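Side-chain contacts in GDP-mannose-dependent alpha-(1-6)-phosphatidylinositol monomannoside mannosyltransferase (Corynebacterium glutamicum, PDB 3OKP), which is a mannosyltransferase of the GT-B class, with two Rossmann-like domains and guanosine-5'-diphosphate-alpha-d-mannose held by the second: residues Glu290-Val295 / Pro315-Pro320; Ala299-Val304 / Ala357-Glu362; Pro305-Thr310 / Asp332-Leu337. One frame throughout, in Å; residues are numbered along the deposited sequence.

Contact 1: residues Glu290-Val295 / Pro315-Pro320; sequences EGLGIV and PETVTP. With GDD (guanosine-5'-diphosphate-alpha-D-mannose), chain B.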
# COMPACT_ATOMS: atom_id res chain seq x y z
N GLU A 290 -3.89 9.76 2.86
CA GLU A 290 -3.52 8.36 3.00
C GLU A 290 -4.56 7.50 2.28
O GLU A 290 -5.69 7.35 2.75
CB GLU A 290 -3.42 7.98 4.48
CG GLU A 290 -2.70 6.67 4.76
CD GLU A 290 -1.24 6.69 4.33
OE1 GLU A 290 -0.52 7.65 4.66
OE2 GLU A 290 -0.81 5.73 3.66
N GLY A 291 -4.17 6.95 1.14
CA GLY A 291 -5.07 6.13 0.31
C GLY A 291 -5.56 4.90 1.05
O GLY A 291 -6.75 4.58 1.02
N LEU A 292 -4.63 4.20 1.69
CA LEU A 292 -4.96 3.07 2.53
C LEU A 292 -4.03 3.00 3.74
O LEU A 292 -4.45 3.23 4.87
CB LEU A 292 -4.94 1.76 1.73
CG LEU A 292 -5.35 0.48 2.48
CD1 LEU A 292 -6.83 0.49 2.86
CD2 LEU A 292 -5.01 -0.74 1.64
N GLY A 293 -2.75 2.71 3.48
CA GLY A 293 -1.76 2.63 4.55
C GLY A 293 -1.33 1.20 4.81
O GLY A 293 -1.80 0.57 5.76
N ILE A 294 -0.44 0.69 3.97
CA ILE A 294 0.04 -0.68 4.10
C ILE A 294 0.84 -0.90 5.40
O ILE A 294 0.85 -2.01 5.93
CB ILE A 294 0.84 -1.14 2.83
CG1 ILE A 294 1.04 -2.66 2.81
CG2 ILE A 294 2.16 -0.42 2.70
CD1 ILE A 294 -0.13 -3.42 2.22
N VAL A 295 1.46 0.17 5.91
CA VAL A 295 2.21 0.08 7.17
C VAL A 295 1.37 -0.42 8.35
O VAL A 295 1.89 -1.11 9.23
CB VAL A 295 2.93 1.42 7.55
CG1 VAL A 295 4.03 1.75 6.55
CG2 VAL A 295 1.93 2.58 7.67
N PRO A 315 -8.40 4.53 8.48
CA PRO A 315 -9.26 3.82 9.44
C PRO A 315 -9.78 2.47 8.95
O PRO A 315 -10.13 1.61 9.76
CB PRO A 315 -10.42 4.80 9.66
CG PRO A 315 -9.90 6.13 9.26
CD PRO A 315 -8.98 5.83 8.10
N GLU A 316 -9.81 2.27 7.63
CA GLU A 316 -10.30 1.02 7.02
C GLU A 316 -9.37 -0.17 7.25
O GLU A 316 -9.77 -1.32 7.03
CB GLU A 316 -10.54 1.20 5.52
CG GLU A 316 -11.62 2.22 5.15
CD GLU A 316 -11.72 2.46 3.65
OE1 GLU A 316 -11.76 1.47 2.88
OE2 GLU A 316 -11.77 3.63 3.23
N THR A 317 -8.14 0.09 7.67
CA THR A 317 -7.14 -0.97 7.87
C THR A 317 -7.28 -1.69 9.21
O THR A 317 -6.81 -2.82 9.35
CB THR A 317 -5.69 -0.43 7.76
OG1 THR A 317 -5.46 0.54 8.79
CG2 THR A 317 -5.44 0.20 6.39
N VAL A 318 -7.93 -1.04 10.17
CA VAL A 318 -8.05 -1.57 11.53
C VAL A 318 -9.50 -1.82 11.96
O VAL A 318 -10.43 -1.26 11.39
CB VAL A 318 -7.36 -0.64 12.58
CG1 VAL A 318 -5.86 -0.54 12.32
CG2 VAL A 318 -8.01 0.75 12.61
N THR A 319 -9.66 -2.67 12.97
CA THR A 319 -10.95 -2.89 13.62
C THR A 319 -10.82 -2.45 15.08
O THR A 319 -9.69 -2.27 15.56
CB THR A 319 -11.39 -4.38 13.57
OG1 THR A 319 -10.66 -5.14 14.54
CG2 THR A 319 -11.18 -4.98 12.17
N PRO A 320 -11.95 -2.25 15.80
CA PRO A 320 -11.88 -1.93 17.23
C PRO A 320 -11.07 -2.95 18.06
O PRO A 320 -10.58 -2.60 19.13
CB PRO A 320 -13.35 -1.95 17.66
CG PRO A 320 -14.09 -1.60 16.42
CD PRO A 320 -13.34 -2.29 15.32
N2 GDD B . 12.77 -1.07 3.76
C2 GDD B . 12.10 -0.02 4.30
N1 GDD B . 12.75 0.82 5.14
N3 GDD B . 10.80 0.18 4.00
C4 GDD B . 10.12 1.23 4.53
C5 GDD B . 10.77 2.10 5.39
C6 GDD B . 12.11 1.88 5.69
O6 GDD B . 12.72 2.65 6.46
N7 GDD B . 9.87 3.04 5.77
C8 GDD B . 8.70 2.75 5.15
N9 GDD B . 8.86 1.65 4.40
C1' GDD B . 7.83 0.98 3.56
C2' GDD B . 6.79 0.30 4.43
O2' GDD B . 7.21 -1.01 4.85
C3' GDD B . 5.57 0.26 3.53
O3' GDD B . 5.54 -0.97 2.79
C4' GDD B . 5.75 1.44 2.58
O4' GDD B . 7.11 1.88 2.73
C5' GDD B . 4.79 2.58 2.90
O5' GDD B . 3.60 2.49 2.12
PA GDD B . 2.35 3.09 2.54
O1A GDD B . 1.43 2.68 1.79
O2A GDD B . 2.08 2.76 3.72
O3A GDD B . 2.41 4.54 2.47
PB GDD B . 2.82 5.30 1.30
O2B GDD B . 2.42 4.75 0.24
O3B GDD B . 2.33 6.45 1.37
O1B GDD B . 4.25 5.42 1.27
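Leu292 and Thr317 meet at an angle, methyl against methyl. The Thr317 side chain leaves its backbone toward the glycine-rich turn and leads with CG2. The Leu292 side chain starts off beside it and closes in at its end, where CD1 stands 3.8 Å from Thr317 CG2. Thr317 CG2 also touches two carbonyl oxygens of the turn, 3.5 Å from Leu292 O and 3.7 Å from Gly293 O. One methyl meets both polar and apolar atoms. Chi1 of Thr317, 62°, sends CG2 to the turn and leaves OG1 to bond back to Ala314 O. Leu292 packs as well on Pro169 and Trp363. Gly293 has phi 108°, a value that favours glycine, and its chain leads straight into helix 294-301. This is the E-X7-E motif known from retaining GT-B glycosyltransferases, from Glu290 to Glu298, and the bound guanosine-5'-diphosphate-alpha-d-mannose sits across it from Thr317. At the helix start Ile294 N gives a weak bond of 3.5 Å to O1A of the ligand. Val295 N gives another weak one, 3.4 Å to O2A, so the alpha phosphate faces the first N-H groups of the helix. The helix end would probably favour its negative charge. Ile294 lays CG2 beside the same phosphate, 3.3 Å from O1A, and Val295 turns CG1 to the ribose, 3.7 Å from C3'. Glu290 bends at chi2, which brings OE2 within 3.6 Å of ligand O3A. Its OE1 pairs with Arg210 and Lys211.

Contact 2: residues Ala299-Val304 / Ala357-Glu362; sequences AQACGV and AHVEAE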
# COMPACT_ATOMS: atom_id res chain seq x y z
N ALA A 299 2.11 -3.89 10.48
CA ALA A 299 2.17 -3.89 11.95
C ALA A 299 1.26 -4.97 12.53
O ALA A 299 1.69 -5.75 13.39
CB ALA A 299 1.79 -2.53 12.49
N GLN A 300 0.02 -5.02 12.05
CA GLN A 300 -0.94 -6.04 12.47
C GLN A 300 -0.44 -7.44 12.14
O GLN A 300 -0.61 -8.36 12.94
CB GLN A 300 -2.31 -5.78 11.84
CG GLN A 300 -3.04 -4.59 12.44
CD GLN A 300 -4.31 -4.26 11.69
OE1 GLN A 300 -5.39 -4.67 12.10
NE2 GLN A 300 -4.19 -3.52 10.59
N ALA A 301 0.18 -7.59 10.97
CA ALA A 301 0.79 -8.85 10.57
C ALA A 301 1.93 -9.28 11.50
O ALA A 301 2.19 -10.48 11.67
CB ALA A 301 1.28 -8.77 9.13
N CYS A 302 2.61 -8.30 12.11
CA CYS A 302 3.66 -8.57 13.10
C CYS A 302 3.11 -8.72 14.53
O CYS A 302 3.89 -8.87 15.48
CB CYS A 302 4.73 -7.48 13.05
SG CYS A 302 5.78 -7.52 11.57
N GLY A 303 1.79 -8.68 14.67
CA GLY A 303 1.13 -8.84 15.96
C GLY A 303 1.32 -7.66 16.90
O GLY A 303 1.43 -7.84 18.12
N VAL A 304 1.35 -6.46 16.34
CA VAL A 304 1.60 -5.24 17.10
C VAL A 304 0.36 -4.34 17.06
O VAL A 304 -0.18 -4.09 15.98
CB VAL A 304 2.83 -4.47 16.53
CG1 VAL A 304 3.12 -3.20 17.34
CG2 VAL A 304 4.07 -5.37 16.50
N ALA A 357 -4.63 -12.14 13.45
CA ALA A 357 -5.79 -12.89 12.98
C ALA A 357 -6.54 -12.12 11.88
O ALA A 357 -7.00 -12.72 10.91
CB ALA A 357 -6.72 -13.21 14.14
N HIS A 358 -6.65 -10.81 12.06
CA HIS A 358 -7.35 -9.94 11.10
C HIS A 358 -6.73 -9.97 9.71
O HIS A 358 -7.44 -10.17 8.72
CB HIS A 358 -7.41 -8.50 11.64
CG HIS A 358 -8.14 -7.54 10.75
ND1 HIS A 358 -7.62 -6.32 10.38
CD2 HIS A 358 -9.36 -7.63 10.16
CE1 HIS A 358 -8.49 -5.69 9.60
NE2 HIS A 358 -9.55 -6.47 9.46
N VAL A 359 -5.41 -9.77 9.63
CA VAL A 359 -4.71 -9.78 8.34
C VAL A 359 -4.68 -11.17 7.69
O VAL A 359 -4.76 -11.28 6.46
CB VAL A 359 -3.28 -9.18 8.42
CG1 VAL A 359 -3.34 -7.67 8.70
CG2 VAL A 359 -2.43 -9.88 9.47
N GLU A 360 -4.59 -12.22 8.51
CA GLU A 360 -4.65 -13.60 8.00
C GLU A 360 -6.02 -13.91 7.40
O GLU A 360 -6.12 -14.70 6.46
CB GLU A 360 -4.31 -14.61 9.09
CG GLU A 360 -2.84 -14.69 9.44
CD GLU A 360 -2.50 -15.96 10.20
OE1 GLU A 360 -2.37 -17.02 9.56
OE2 GLU A 360 -2.37 -15.89 11.44
N ALA A 361 -7.06 -13.29 7.94
CA ALA A 361 -8.43 -13.50 7.47
C ALA A 361 -8.83 -12.59 6.30
O ALA A 361 -9.67 -12.96 5.49
CB ALA A 361 -9.42 -13.36 8.62
N GLU A 362 -8.21 -11.41 6.22
CA GLU A 362 -8.71 -10.37 5.30
C GLU A 362 -7.67 -9.64 4.44
O GLU A 362 -8.04 -8.97 3.47
CB GLU A 362 -9.55 -9.35 6.08
CG GLU A 362 -11.06 -9.45 5.85
CD GLU A 362 -11.67 -10.71 6.43
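His358 holds its ring opposite its backbone N, with chi1 -178°, and Gln300 runs out extended beyond CG to meet it. The amide oxygen ends up at the ring edge beside ND1. His358 ND1 donates to Gln300 OE1 over 3.3 Å, with an angle of 151° at the hydrogen, so the bond is rather long and somewhat bent. The donor stands above the amide plane, 39° out of it, and OE1 is itself tilted from the plane of the ring. Amide and ring are thus skewed rather than coplanar. The stronger partner of Gln300 OE1 is Thr322 OG1; the bond from His358 adds to it. NE2 of the same amide reaches Tyr296 O and Thr317 O, so both ends of this buried group are bonded and its rotation is fixed. Trp363 meets the His358 ring edge-to-face. The two segments bring together the C-terminal parts of helices 294-301 and 345-362 in the C-terminal Rossmann-like domain of this GT-B protein. Ala301 and Val359 have the nearest backbones, 6.0 Å from CA to CA. The small alanine lets the valine come in close. The two methyls of Val359 rest on neighbouring residues of the other helix. Val359 CG1 lies 3.8 Å from Gln300 CB, while Val359 CG2 rests 3.6 Å from Ala301 CA and 3.9 Å from Ala301 CB. Past these residues helix 294-301 ends in a Schellman motif. Gly303 supplies the positive phi, and Val304 N bonds back to Ala299 O over 3.1 Å. The chain then turns toward strand 306-308.

Contact 3: residues Pro305-Thr310 / Asp332-Leu337; sequences PVIAGT and DKLSEL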
# COMPACT_ATOMS: atom_id res chain seq x y z
N PRO A 305 -0.11 -3.87 18.24
CA PRO A 305 -1.25 -2.94 18.33
C PRO A 305 -1.03 -1.69 17.48
O PRO A 305 0.08 -1.17 17.43
CB PRO A 305 -1.29 -2.56 19.81
CG PRO A 305 -0.63 -3.69 20.51
CD PRO A 305 0.42 -4.21 19.57
N VAL A 306 -2.08 -1.21 16.82
CA VAL A 306 -1.96 -0.09 15.90
C VAL A 306 -2.70 1.16 16.37
O VAL A 306 -3.84 1.08 16.81
CB VAL A 306 -2.42 -0.48 14.46
CG1 VAL A 306 -2.54 0.75 13.56
CG2 VAL A 306 -1.46 -1.48 13.85
N ILE A 307 -2.04 2.31 16.28
CA ILE A 307 -2.73 3.59 16.32
C ILE A 307 -2.64 4.19 14.92
O ILE A 307 -1.55 4.43 14.40
CB ILE A 307 -2.17 4.54 17.41
CG1 ILE A 307 -2.42 3.96 18.81
CG2 ILE A 307 -2.80 5.94 17.29
CD1 ILE A 307 -1.77 4.72 19.94
N ALA A 308 -3.80 4.39 14.30
CA ALA A 308 -3.90 4.92 12.95
C ALA A 308 -4.51 6.32 12.98
O ALA A 308 -5.12 6.73 13.97
CB ALA A 308 -4.72 3.99 12.07
N GLY A 309 -4.32 7.06 11.89
CA GLY A 309 -4.88 8.40 11.75
C GLY A 309 -6.23 8.41 11.07
O GLY A 309 -6.74 7.36 10.65
N THR A 310 -6.81 9.60 10.96
CA THR A 310 -8.14 9.78 10.38
C THR A 310 -8.12 9.97 8.86
O THR A 310 -9.17 9.98 8.23
CB THR A 310 -8.86 10.99 11.01
OG1 THR A 310 -8.03 12.15 10.88
CG2 THR A 310 -9.18 10.74 12.48
N ASP A 332 -3.37 15.75 23.53
CA ASP A 332 -3.81 15.13 24.77
C ASP A 332 -4.34 13.72 24.58
O ASP A 332 -4.00 12.82 25.35
CB ASP A 332 -4.85 16.00 25.49
CG ASP A 332 -4.22 17.15 26.27
OD1 ASP A 332 -2.97 17.24 26.32
OD2 ASP A 332 -4.98 17.96 26.84
N LYS A 333 -5.17 13.52 23.55
CA LYS A 333 -5.76 12.20 23.29
C LYS A 333 -4.71 11.20 22.80
O LYS A 333 -4.70 10.04 23.23
CB LYS A 333 -6.94 12.30 22.32
CG LYS A 333 -7.69 10.99 22.07
CD LYS A 333 -8.42 10.48 23.30
CE LYS A 333 -9.14 9.17 23.00
NZ LYS A 333 -9.91 8.65 24.17
N LEU A 334 -3.84 11.64 21.89
CA LEU A 334 -2.77 10.79 21.36
C LEU A 334 -1.83 10.32 22.46
O LEU A 334 -1.50 9.13 22.54
CB LEU A 334 -2.00 11.51 20.24
CG LEU A 334 -0.85 10.79 19.53
CD1 LEU A 334 -1.27 9.43 18.95
CD2 LEU A 334 -0.27 11.67 18.44
N SER A 335 -1.39 11.24 23.32
CA SER A 335 -0.51 10.87 24.43
C SER A 335 -1.24 9.97 25.43
O SER A 335 -0.67 9.00 25.92
CB SER A 335 0.09 12.11 25.11
OG SER A 335 -0.91 12.90 25.71
N GLU A 336 -2.51 10.28 25.69
CA GLU A 336 -3.36 9.47 26.58
C GLU A 336 -3.50 8.03 26.09
O GLU A 336 -3.32 7.09 26.86
CB GLU A 336 -4.75 10.12 26.73
CG GLU A 336 -5.67 9.43 27.72
CD GLU A 336 -7.00 10.16 27.88
OE1 GLU A 336 -7.86 10.02 26.99
OE2 GLU A 336 -7.18 10.86 28.89
N LEU A 337 -3.81 7.88 24.80
CA LEU A 337 -3.87 6.57 24.14
C LEU A 337 -2.56 5.80 24.24
O LEU A 337 -2.56 4.60 24.51
CB LEU A 337 -4.28 6.73 22.67
CG LEU A 337 -5.68 6.35 22.17
CD1 LEU A 337 -6.74 6.26 23.27
CD2 LEU A 337 -6.15 7.28 21.06
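Strand 306-308 faces helix 331-342 with Ile307 and Leu337 nearest, their CA atoms 8.4 Å apart. The contact between them is made by side chains. Ile307 is the one residue of its segment that reaches across, and its two branches go to different residues of the helix. The Ile307 CG2 methyl takes Leu334, 4.2 Å from CD1 of that leucine. The longer branch runs on to Leu337, where Ile307 CD1 lies 4.2 Å from Leu337 CB. Chi1 of Ile307, -65°, sets CG1 opposite the carbonyl carbon and CG2 opposite the backbone N, which splits the two branches between the leucines. Leu334 and Leu337 are three apart, so they sit about one helical turn from each other on the side facing the sheet. Leu334 does not point straight at the strand, but its end swings in, and it meets Ile307 at a slant. Both contacts are at ordinary van der Waals distance, and all three residues are buried. Leu334 also packs on Leu216 and Ala219 of helix 213-226, and Val326 touches both Ile307 and Leu334. The strand is held by backbone bonds to Phe276 and Met278 on one edge and to Leu324 on the other. Val306 and Ala308 turn to Tyr296 on the opposite face, so helices cover both faces of this parallel sheet, as in the alpha/beta/alpha sandwich of a Rossmann-like domain.

All three contacts lie in the C-terminal part of the chain, around the six-stranded parallel sheet. Contacts 1 and 2 have centres 12 Å apart, contacts 1 and 3 13 Å, and contacts 2 and 3 19 Å. Helix 294-301 serves contact 1 at its start and contact 2 at its end, and the chain then runs into strand 306-308 of contact 3. Residues 315-320, 332-337 and 357-362 follow in that order. Contact 1 therefore crosses both others, while contact 3 is nested within the loop closed by contact 2. Thr319 touches His358, and Pro315 touches Gly309. Thr317 O bonds to Gln300 NE2, so loop 315-320, packed on the ligand-binding turn, also reaches the end of helix 294-301.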